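Local coordinates for protein pyroglutamyl-peptidase I (Fervidobacterium islandicum, PDB 6LTQ) that hydrolyses peptides by removing N-terminal pyroglutamyl residues, probably as a cysteine peptidase of the pyroglutamyl-peptidase I family, at residues G89-L100 / I143-Q153; M126-V134 / T172-H180. All coordinates share one frame; numbering follows the deposited sequence.

Interaction 1. Residues G89-L100 / I143-Q153; sequences GIRLERVAINLL and IPAFVSYTAGQ
I90 and A145 open a parallel beta ladder between strands 90-93 and 145-148, part of the central mixed sheet of the pyroglutamyl-peptidase fold. I90 N donates to P144 O and I90 O receives F146 N; the alternation runs on through L92 to R94 N, which reaches S148 O. On the face of I90 and L92, small A145 leaves its CB against I90 CB at 3.9 Å, and the CG1 branch of I90 meets I143 CG2. On the other face, shared with R91, E93 and S148, the largest bump is the F146 ring. Its CG sits between the backbone N and the carbonyl carbon (chi1 48°), a turn that lays the ring back over the neighbouring strand: I90 O lies over one face near the rim, while CE2 takes the hollow at G89, 3.7 Å from G89 N at the ring edge. R91 CG packs obliquely on CE1, and the guanidinium runs on so that NH1 donates to T150 O at 2.8 Å. E93, bent at chi2, is shared: OE2 takes R91 NE in a salt bridge, whereas OE1 receives S148 OG at 2.6 Å on its syn side, though tilted 33° out of the carboxylate plane. A151 CB nestles against E93 CD. R94 lies alongside Y149; its NH2 forms a salt bridge with D114 of the second subunit, and NH1 donates to Y149 OH at 3.0 Å.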
# COMPACT_ATOMS: atom_id res chain seq x y z
N GLY D 89 -10.32 -7.37 -2.40
CA GLY D 89 -10.95 -8.65 -2.70
C GLY D 89 -12.01 -9.01 -1.67
O GLY D 89 -12.26 -8.26 -0.73
N ILE D 90 -12.61 -10.18 -1.86
CA ILE D 90 -13.57 -10.67 -0.87
C ILE D 90 -12.80 -10.99 0.41
O ILE D 90 -11.93 -11.86 0.42
CB ILE D 90 -14.34 -11.89 -1.40
CG1 ILE D 90 -15.06 -11.55 -2.73
CG2 ILE D 90 -15.30 -12.39 -0.35
CD1 ILE D 90 -16.06 -10.39 -2.67
N ARG D 91 -13.11 -10.27 1.48
CA ARG D 91 -12.31 -10.31 2.70
C ARG D 91 -13.07 -11.10 3.78
O ARG D 91 -13.96 -10.57 4.46
CB ARG D 91 -11.98 -8.89 3.14
CG ARG D 91 -11.21 -8.79 4.43
CD ARG D 91 -10.72 -7.37 4.64
NE ARG D 91 -10.64 -7.01 6.05
CZ ARG D 91 -10.12 -5.87 6.49
NH1 ARG D 91 -10.10 -5.62 7.80
NH2 ARG D 91 -9.62 -4.98 5.63
N LEU D 92 -12.70 -12.36 3.92
CA LEU D 92 -13.37 -13.27 4.85
C LEU D 92 -12.76 -13.09 6.24
O LEU D 92 -11.56 -13.32 6.43
CB LEU D 92 -13.22 -14.71 4.36
CG LEU D 92 -13.62 -14.82 2.89
CD1 LEU D 92 -13.02 -16.05 2.29
CD2 LEU D 92 -15.15 -14.85 2.74
N GLU D 93 -13.59 -12.70 7.20
CA GLU D 93 -13.12 -12.35 8.53
C GLU D 93 -13.18 -13.55 9.46
O GLU D 93 -14.25 -14.14 9.67
CB GLU D 93 -13.94 -11.19 9.09
CG GLU D 93 -13.82 -9.91 8.26
CD GLU D 93 -12.45 -9.24 8.37
OE1 GLU D 93 -11.55 -9.74 9.09
OE2 GLU D 93 -12.28 -8.16 7.75
N ARG D 94 -12.04 -13.90 10.05
CA ARG D 94 -11.99 -15.06 10.92
C ARG D 94 -12.18 -14.73 12.39
O ARG D 94 -12.51 -15.63 13.17
CB ARG D 94 -10.65 -15.79 10.73
CG ARG D 94 -10.61 -17.19 11.29
CD ARG D 94 -9.42 -17.96 10.79
NE ARG D 94 -9.55 -19.38 11.10
CZ ARG D 94 -8.72 -20.32 10.67
NH1 ARG D 94 -7.67 -20.00 9.91
NH2 ARG D 94 -8.94 -21.60 10.99
N VAL D 95 -11.93 -13.48 12.79
CA VAL D 95 -11.81 -13.11 14.20
C VAL D 95 -12.74 -11.96 14.51
O VAL D 95 -12.73 -10.94 13.81
CB VAL D 95 -10.37 -12.70 14.56
CG1 VAL D 95 -10.29 -12.19 16.01
CG2 VAL D 95 -9.41 -13.84 14.34
N ALA D 96 -13.52 -12.09 15.60
CA ALA D 96 -14.30 -10.98 16.14
C ALA D 96 -13.84 -10.72 17.56
O ALA D 96 -13.72 -11.66 18.35
CB ALA D 96 -15.81 -11.31 16.11
N ILE D 97 -13.58 -9.47 17.90
CA ILE D 97 -13.02 -9.17 19.21
C ILE D 97 -14.01 -8.37 20.04
O ILE D 97 -14.87 -7.64 19.53
CB ILE D 97 -11.67 -8.43 19.10
CG1 ILE D 97 -11.87 -7.07 18.45
CG2 ILE D 97 -10.67 -9.28 18.31
CD1 ILE D 97 -10.75 -6.10 18.79
N ASN D 98 -13.84 -8.47 21.36
CA ASN D 98 -14.78 -7.89 22.32
C ASN D 98 -14.43 -6.43 22.61
O ASN D 98 -14.06 -6.05 23.73
CB ASN D 98 -14.77 -8.72 23.59
CG ASN D 98 -15.87 -8.32 24.57
OD1 ASN D 98 -16.79 -7.58 24.23
ND2 ASN D 98 -15.77 -8.81 25.80
N LEU D 99 -14.57 -5.58 21.59
CA LEU D 99 -14.11 -4.20 21.73
C LEU D 99 -14.83 -3.29 20.76
O LEU D 99 -14.89 -3.59 19.56
CB LEU D 99 -12.59 -4.10 21.49
CG LEU D 99 -11.98 -2.80 21.98
CD1 LEU D 99 -12.02 -2.79 23.51
CD2 LEU D 99 -10.55 -2.61 21.46
N LEU D 100 -15.31 -2.15 21.26
CA LEU D 100 -15.72 -1.02 20.43
C LEU D 100 -14.66 0.06 20.56
O LEU D 100 -14.40 0.55 21.67
CB LEU D 100 -17.08 -0.47 20.86
CG LEU D 100 -18.15 -1.52 21.09
CD1 LEU D 100 -19.34 -0.89 21.82
CD2 LEU D 100 -18.61 -2.12 19.78
N ILE D 143 -12.40 -15.55 -8.34
CA ILE D 143 -12.77 -14.35 -7.60
C ILE D 143 -11.69 -14.08 -6.56
O ILE D 143 -11.45 -14.93 -5.69
CB ILE D 143 -14.15 -14.49 -6.95
CG1 ILE D 143 -15.21 -14.80 -8.02
CG2 ILE D 143 -14.51 -13.22 -6.21
CD1 ILE D 143 -16.65 -14.90 -7.48
N PRO D 144 -11.05 -12.91 -6.56
CA PRO D 144 -10.07 -12.59 -5.51
C PRO D 144 -10.70 -12.66 -4.13
O PRO D 144 -11.77 -12.09 -3.89
CB PRO D 144 -9.62 -11.16 -5.86
CG PRO D 144 -9.89 -11.04 -7.33
CD PRO D 144 -11.12 -11.87 -7.60
N ALA D 145 -10.04 -13.36 -3.21
CA ALA D 145 -10.60 -13.58 -1.89
C ALA D 145 -9.47 -13.96 -0.95
O ALA D 145 -8.47 -14.56 -1.38
CB ALA D 145 -11.68 -14.67 -1.88
N PHE D 146 -9.61 -13.59 0.31
CA PHE D 146 -8.55 -13.92 1.25
C PHE D 146 -9.11 -13.89 2.67
O PHE D 146 -10.20 -13.36 2.92
CB PHE D 146 -7.34 -12.97 1.11
CG PHE D 146 -7.73 -11.51 1.07
CD1 PHE D 146 -7.86 -10.78 2.24
CD2 PHE D 146 -7.97 -10.88 -0.15
CE1 PHE D 146 -8.21 -9.42 2.21
CE2 PHE D 146 -8.35 -9.52 -0.19
CZ PHE D 146 -8.46 -8.80 0.98
N VAL D 147 -8.34 -14.44 3.59
CA VAL D 147 -8.75 -14.51 4.99
C VAL D 147 -8.10 -13.37 5.75
O VAL D 147 -6.88 -13.14 5.65
CB VAL D 147 -8.38 -15.87 5.60
CG1 VAL D 147 -8.69 -15.88 7.10
CG2 VAL D 147 -9.14 -16.99 4.87
N SER D 148 -8.90 -12.67 6.54
CA SER D 148 -8.47 -11.55 7.36
C SER D 148 -8.62 -11.92 8.83
O SER D 148 -9.49 -12.71 9.20
CB SER D 148 -9.32 -10.30 7.05
OG SER D 148 -9.20 -9.31 8.07
N TYR D 149 -7.75 -11.35 9.67
CA TYR D 149 -7.77 -11.63 11.10
C TYR D 149 -8.13 -10.42 11.93
O TYR D 149 -8.06 -10.49 13.17
CB TYR D 149 -6.42 -12.22 11.54
CG TYR D 149 -6.27 -13.61 11.02
CD1 TYR D 149 -5.92 -13.84 9.69
CD2 TYR D 149 -6.53 -14.70 11.83
CE1 TYR D 149 -5.82 -15.18 9.20
CE2 TYR D 149 -6.45 -15.98 11.37
CZ TYR D 149 -6.09 -16.22 10.06
OH TYR D 149 -6.01 -17.53 9.62
N THR D 150 -8.52 -9.31 11.32
CA THR D 150 -9.13 -8.23 12.07
C THR D 150 -10.24 -7.62 11.22
O THR D 150 -10.01 -7.23 10.07
CB THR D 150 -8.11 -7.16 12.49
OG1 THR D 150 -8.82 -6.03 13.00
CG2 THR D 150 -7.25 -6.70 11.32
N ALA D 151 -11.44 -7.57 11.80
CA ALA D 151 -12.59 -6.94 11.16
C ALA D 151 -12.80 -5.52 11.66
O ALA D 151 -13.89 -4.95 11.52
CB ALA D 151 -13.84 -7.80 11.40
N GLY D 152 -11.77 -4.92 12.23
CA GLY D 152 -11.91 -3.62 12.83
C GLY D 152 -12.53 -3.72 14.21
O GLY D 152 -12.69 -4.81 14.79
N GLN D 153 -12.86 -2.55 14.76
CA GLN D 153 -13.47 -2.42 16.08
C GLN D 153 -14.68 -1.49 16.02
O GLN D 153 -14.98 -0.78 17.00
CB GLN D 153 -12.47 -1.92 17.12
CG GLN D 153 -11.23 -2.82 17.28
CD GLN D 153 -10.25 -2.62 16.14
OE1 GLN D 153 -9.76 -3.59 15.53
NE2 GLN D 153 -9.98 -1.39 15.84
O HOH W 1 -12.03 -8.42 14.44

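Interaction 2. Residues M126-V134 / T172-H180; sequences MTRVKIKAV and TPKHALFVH
T127 OG1 donates to A176 O across 2.6 Å, joining the loop before helix 131-140 to strand 175-180 of the central sheet. The same hydroxyl oxygen accepts V129 N at 3.0 Å, which makes an ST turn, so one atom both fixes the loop and binds it to the strand. A chi1 of -176° swings OG1 away from the backbone N and points it at the strand carbonyl. An alanine here would remove both bonds and would probably leave A176 O without its hydroxyl partner and the turn at V129 freer to shift. Next to this pair, the R128 guanidinium lies flat on the H175 ring, planes 19° apart and centres 4.1 Å apart, with H175 CE1 over the guanidinium face. A bend at chi3 brings the guanidinium back over the imidazole; K174 O sits at the guanidinium edge near NH2, in a pairing too short to be trusted in detail. Farther in, the contact turns apolar: V129 CG2 packs on H175 CB, and I131 CD1 meets L177 CD1 at 3.8 Å. Y160 of helix 158-170 touches both T127 and L177, while F220 packs on V129 and V134. Two waters add to the polar side. One bridges R128 NE and K174 O; the other accepts from R128 N and A176 N and lies in the plane of the imidazole at its edge, 2.9 Å from H175 ND1.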
# COMPACT_ATOMS: atom_id res chain seq x y z
N MET D 126 -13.31 -16.87 17.26
CA MET D 126 -13.08 -17.18 15.86
C MET D 126 -14.30 -17.89 15.31
O MET D 126 -14.97 -18.62 16.05
CB MET D 126 -11.84 -18.07 15.68
CG MET D 126 -10.53 -17.29 15.73
SD MET D 126 -9.07 -18.31 15.43
CE MET D 126 -8.89 -19.10 17.05
N THR D 127 -14.60 -17.66 14.03
CA THR D 127 -15.66 -18.42 13.38
C THR D 127 -15.33 -19.91 13.38
O THR D 127 -14.16 -20.31 13.36
CB THR D 127 -15.90 -17.97 11.92
OG1 THR D 127 -17.02 -18.71 11.38
CG2 THR D 127 -14.68 -18.27 11.05
N ARG D 128 -16.37 -20.73 13.44
CA ARG D 128 -16.21 -22.16 13.27
C ARG D 128 -16.50 -22.61 11.85
O ARG D 128 -16.33 -23.79 11.54
CB ARG D 128 -17.11 -22.91 14.26
CG ARG D 128 -16.96 -22.41 15.69
CD ARG D 128 -17.77 -23.27 16.67
NE ARG D 128 -19.21 -23.21 16.41
CZ ARG D 128 -19.93 -24.24 15.97
NH1 ARG D 128 -19.36 -25.41 15.72
NH2 ARG D 128 -21.24 -24.09 15.77
N VAL D 129 -16.92 -21.69 10.98
CA VAL D 129 -17.06 -22.00 9.56
C VAL D 129 -15.69 -22.32 8.98
O VAL D 129 -14.67 -21.77 9.40
CB VAL D 129 -17.72 -20.81 8.83
CG1 VAL D 129 -17.82 -21.04 7.32
CG2 VAL D 129 -19.08 -20.48 9.42
N LYS D 130 -15.66 -23.24 8.01
CA LYS D 130 -14.42 -23.65 7.36
C LYS D 130 -13.96 -22.53 6.43
O LYS D 130 -14.16 -22.56 5.21
CB LYS D 130 -14.60 -24.95 6.62
CG LYS D 130 -15.04 -26.10 7.51
CD LYS D 130 -15.36 -27.33 6.68
CE LYS D 130 -14.08 -28.07 6.30
NZ LYS D 130 -13.79 -29.20 7.24
N ILE D 131 -13.35 -21.50 7.02
CA ILE D 131 -13.16 -20.26 6.29
C ILE D 131 -12.12 -20.41 5.18
O ILE D 131 -12.24 -19.77 4.12
CB ILE D 131 -12.82 -19.13 7.29
CG1 ILE D 131 -12.80 -17.76 6.59
CG2 ILE D 131 -11.52 -19.41 8.06
CD1 ILE D 131 -12.78 -16.60 7.60
N LYS D 132 -11.11 -21.27 5.37
CA LYS D 132 -10.13 -21.45 4.29
C LYS D 132 -10.77 -22.11 3.08
O LYS D 132 -10.42 -21.81 1.93
CB LYS D 132 -8.95 -22.30 4.77
CG LYS D 132 -8.16 -21.69 5.90
CD LYS D 132 -7.43 -20.43 5.48
CE LYS D 132 -6.01 -20.77 5.08
NZ LYS D 132 -5.38 -21.68 6.07
N ALA D 133 -11.73 -23.02 3.32
CA ALA D 133 -12.44 -23.64 2.21
C ALA D 133 -13.31 -22.63 1.46
O ALA D 133 -13.46 -22.74 0.23
CB ALA D 133 -13.29 -24.81 2.72
N VAL D 134 -13.89 -21.64 2.15
CA VAL D 134 -14.62 -20.59 1.45
C VAL D 134 -13.67 -19.83 0.53
O VAL D 134 -13.94 -19.63 -0.66
CB VAL D 134 -15.31 -19.64 2.44
CG1 VAL D 134 -16.13 -18.57 1.69
CG2 VAL D 134 -16.19 -20.40 3.42
N THR D 172 -27.70 -20.38 19.15
CA THR D 172 -28.34 -19.71 18.02
C THR D 172 -27.67 -18.39 17.80
O THR D 172 -27.59 -17.54 18.73
CB THR D 172 -29.85 -19.54 18.25
OG1 THR D 172 -30.49 -20.81 18.14
CG2 THR D 172 -30.44 -18.61 17.20
N PRO D 173 -27.14 -18.11 16.58
CA PRO D 173 -27.12 -19.05 15.43
C PRO D 173 -26.14 -20.24 15.64
O PRO D 173 -25.38 -20.09 16.57
CB PRO D 173 -26.67 -18.14 14.28
CG PRO D 173 -25.82 -17.09 14.94
CD PRO D 173 -26.47 -16.83 16.27
N LYS D 174 -26.16 -21.34 14.88
CA LYS D 174 -25.11 -22.35 15.02
C LYS D 174 -23.76 -21.84 14.50
O LYS D 174 -22.69 -22.26 14.99
CB LYS D 174 -25.61 -23.60 14.32
CG LYS D 174 -26.46 -24.48 15.24
CD LYS D 174 -27.62 -23.91 15.96
CE LYS D 174 -27.81 -25.01 16.99
NZ LYS D 174 -28.35 -24.51 18.21
N HIS D 175 -23.78 -21.00 13.46
CA HIS D 175 -22.55 -20.53 12.85
C HIS D 175 -22.71 -19.06 12.49
O HIS D 175 -23.81 -18.56 12.26
CB HIS D 175 -22.20 -21.34 11.59
CG HIS D 175 -21.53 -22.65 11.85
ND1 HIS D 175 -20.27 -22.75 12.42
CD2 HIS D 175 -21.90 -23.92 11.55
CE1 HIS D 175 -19.92 -24.02 12.49
NE2 HIS D 175 -20.88 -24.75 11.96
N ALA D 176 -21.58 -18.36 12.44
CA ALA D 176 -21.58 -17.02 11.91
C ALA D 176 -20.29 -16.81 11.14
O ALA D 176 -19.24 -17.35 11.51
CB ALA D 176 -21.72 -15.99 13.02
N LEU D 177 -20.40 -16.07 10.03
CA LEU D 177 -19.26 -15.65 9.22
C LEU D 177 -19.48 -14.20 8.81
O LEU D 177 -20.61 -13.81 8.47
CB LEU D 177 -19.10 -16.56 7.99
CG LEU D 177 -17.98 -16.23 6.98
CD1 LEU D 177 -16.57 -16.34 7.61
CD2 LEU D 177 -18.08 -17.12 5.76
N PHE D 178 -18.42 -13.39 8.85
CA PHE D 178 -18.50 -12.01 8.38
C PHE D 178 -17.68 -11.88 7.10
O PHE D 178 -16.54 -12.35 7.04
CB PHE D 178 -18.01 -11.01 9.42
CG PHE D 178 -18.45 -9.61 9.13
CD1 PHE D 178 -17.83 -8.87 8.11
CD2 PHE D 178 -19.53 -9.06 9.79
CE1 PHE D 178 -18.28 -7.60 7.79
CE2 PHE D 178 -19.97 -7.79 9.47
CZ PHE D 178 -19.35 -7.06 8.47
N VAL D 179 -18.25 -11.25 6.08
CA VAL D 179 -17.60 -11.05 4.78
C VAL D 179 -17.50 -9.55 4.56
O VAL D 179 -18.52 -8.86 4.47
CB VAL D 179 -18.34 -11.75 3.64
CG1 VAL D 179 -17.58 -11.55 2.32
CG2 VAL D 179 -18.50 -13.24 3.93
N HIS D 180 -16.28 -9.02 4.60
CA HIS D 180 -16.02 -7.65 4.20
C HIS D 180 -15.89 -7.54 2.69
O HIS D 180 -15.35 -8.42 2.02
CB HIS D 180 -14.78 -7.10 4.89
CG HIS D 180 -15.07 -6.32 6.13
ND1 HIS D 180 -14.40 -6.52 7.32
CD2 HIS D 180 -16.00 -5.37 6.39
CE1 HIS D 180 -14.87 -5.70 8.24
NE2 HIS D 180 -15.85 -5.00 7.71
O HOH W 2 -19.37 -20.29 13.55
O HOH W 3 -20.17 -20.69 16.13

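In the fold
Followed from the N terminus, the chain enters strand 90-97, passes through 126-134 into helix 131-140, and comes back in strand 145-148, where interaction 1 closes a loop of 42 intervening residues. Helix 158-170 follows before 172-180 closes interaction 2 onto 126-134, so the two loops cross instead of nesting. Strand 90-97 has 145-148 as a parallel neighbour and 175-181 as an antiparallel one, which brings both contacts onto one sheet. They meet directly: E93 OE2 and H180 ND1 are 2.7 Å apart, probably hydrogen-bonded, and H180 NE2 bonds to the oxidised cysteine at position 156, consistent with a Glu-Cys-His active site.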